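PDB 4OVW: endoglucanase I from Fusarium oxysporum, which cleaves internal beta-1,4-glucosidic linkages in cellulose, lichenin and cereal beta-D-glucans as a family 7 glycoside hydrolase. Local coordinates for residues 243-248 / 296-301. Numbering follows the deposited sequence.
Sequences HNRINV and SAVVNI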
# COMPACT_ATOMS: atom_id res chain seq x y z
N HIS A 243 -16.39 2.23 8.07
CA HIS A 243 -17.40 2.43 9.06
C HIS A 243 -18.41 3.49 8.64
O HIS A 243 -19.57 3.09 8.75
CB HIS A 243 -16.83 2.64 10.47
CG HIS A 243 -16.44 1.35 11.15
ND1 HIS A 243 -15.18 0.79 11.12
CD2 HIS A 243 -17.18 0.49 11.90
CE1 HIS A 243 -15.14 -0.32 11.82
NE2 HIS A 243 -16.34 -0.54 12.32
N ASN A 244 -18.03 4.69 8.12
CA ASN A 244 -19.04 5.66 7.73
C ASN A 244 -20.00 5.16 6.66
O ASN A 244 -21.23 5.49 6.69
CB ASN A 244 -18.47 7.03 7.32
CG ASN A 244 -17.50 7.58 8.37
OD1 ASN A 244 -17.88 7.66 9.56
ND2 ASN A 244 -16.27 7.97 8.05
N ARG A 245 -19.53 4.39 5.69
CA ARG A 245 -20.36 3.93 4.61
C ARG A 245 -21.38 2.92 5.09
O ARG A 245 -22.41 2.80 4.41
CB ARG A 245 -19.58 3.34 3.42
CG ARG A 245 -18.70 4.33 2.68
CD ARG A 245 -17.92 3.67 1.56
NE ARG A 245 -17.15 4.60 0.75
CZ ARG A 245 -17.65 5.32 -0.24
NH1 ARG A 245 -18.91 5.25 -0.63
NH2 ARG A 245 -16.80 6.11 -0.86
N ILE A 246 -21.12 2.24 6.20
CA ILE A 246 -22.10 1.29 6.71
C ILE A 246 -22.82 1.90 7.91
O ILE A 246 -23.51 1.30 8.75
CB ILE A 246 -21.58 -0.15 6.88
CG1 ILE A 246 -20.27 -0.21 7.63
CG2 ILE A 246 -21.43 -0.83 5.53
CD1 ILE A 246 -20.39 0.04 9.11
N ASN A 247 -22.76 3.22 7.94
CA ASN A 247 -23.46 4.08 8.85
C ASN A 247 -23.13 3.91 10.32
O ASN A 247 -24.01 3.92 11.19
CB ASN A 247 -24.98 3.97 8.68
CG ASN A 247 -25.80 5.03 9.37
OD1 ASN A 247 -25.41 6.19 9.61
ND2 ASN A 247 -27.02 4.72 9.80
N VAL A 248 -21.86 3.74 10.62
CA VAL A 248 -21.42 3.78 12.03
C VAL A 248 -20.47 4.98 12.11
O VAL A 248 -19.26 4.82 12.02
CB VAL A 248 -20.80 2.47 12.52
CG1 VAL A 248 -20.57 2.47 14.03
CG2 VAL A 248 -21.69 1.28 12.14
N SER A 296 -14.67 -4.09 15.60
CA SER A 296 -15.27 -3.39 14.48
C SER A 296 -16.79 -3.55 14.69
O SER A 296 -17.17 -4.56 15.26
CB SER A 296 -15.02 -3.96 13.09
OG SER A 296 -13.67 -4.06 12.75
N ALA A 297 -17.59 -2.64 14.20
CA ALA A 297 -19.01 -2.58 14.35
C ALA A 297 -19.72 -3.31 13.19
O ALA A 297 -19.21 -3.40 12.06
CB ALA A 297 -19.57 -1.15 14.34
N VAL A 298 -20.93 -3.76 13.54
CA VAL A 298 -21.81 -4.40 12.57
C VAL A 298 -22.32 -3.39 11.55
O VAL A 298 -22.64 -2.24 11.96
CB VAL A 298 -23.06 -5.02 13.26
CG1 VAL A 298 -24.17 -5.43 12.30
CG2 VAL A 298 -22.70 -6.28 14.03
N VAL A 299 -22.56 -3.86 10.36
CA VAL A 299 -23.23 -3.09 9.31
C VAL A 299 -24.49 -2.47 9.90
O VAL A 299 -25.19 -3.13 10.66
CB VAL A 299 -23.54 -3.96 8.09
CG1 VAL A 299 -24.56 -3.47 7.06
CG2 VAL A 299 -22.22 -4.16 7.37
N ASN A 300 -24.68 -1.17 9.69
CA ASN A 300 -25.80 -0.46 10.28
C ASN A 300 -26.73 0.13 9.19
O ASN A 300 -27.37 1.18 9.38
CB ASN A 300 -25.38 0.67 11.21
CG ASN A 300 -26.46 1.18 12.12
OD1 ASN A 300 -27.44 0.46 12.39
ND2 ASN A 300 -26.35 2.35 12.70
N ILE A 301 -26.70 -0.47 8.00
CA ILE A 301 -27.68 -0.07 7.00
C ILE A 301 -28.44 -1.34 6.60
O ILE A 301 -27.89 -2.44 6.77
CB ILE A 301 -26.99 0.57 5.78
CG1 ILE A 301 -25.84 -0.32 5.25
CG2 ILE A 301 -26.46 1.95 6.10
CD1 ILE A 301 -25.42 0.00 3.82
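Two loops, far apart in sequence, are held together here by three hydrogen bonds and a set of aliphatic contacts at the periphery of the fold; the centre of the contact lies about 24 Å from the centre of the chain. Residues 243-248 form a short 3-10 turn followed by loop, before strand 252-253; residues 296-301 follow strand 292-295, extended from Ser296 to Val299 and bent at Asn300, with no regular strand.

At one end, Ala297 N donates to His243 NE2 (3.1 Å). The N-H...N angle of 171° is nearly linear and Ala297 N lies close to the ring plane, so NE2 acts as an acceptor through its lone pair. Phe251 stacks on this imidazole and Trp241 meets it edge-to-face.

At the other end, Asn300 bonds twice to successive carbonyls: its N to Ile246 O (2.9 Å, though bent at 138°) and its ND2 to Asn247 O (3.2 Å, 156°). Ile246 N to His243 O (3.1 Å) is the 3-10 bond. Beyond it, Val248 N to His243 O (3.0 Å) encloses Asn247 N to Asn244 O (3.0 Å), and Asn247 has left-handed backbone angles (63/42).

Apolar groups pack alongside: Ile246 CG2 lies 3.9 Å from Val299 CG2, Val248 CG1 3.8 Å from Ala297 CB, and Asn247 CB 3.6 Å from Ile301 CG2. Together the segments bury 447 Å².

Of the three bonds one is main chain to main chain and the other two each use a side chain, so no strand ladder forms. Instead, a Schellman motif closes the 3-10 turn, its Ile246 and Asn247 carbonyls receiving Asn300, at the edge of the concanavalin-like beta-sandwich of family 7 cellulases.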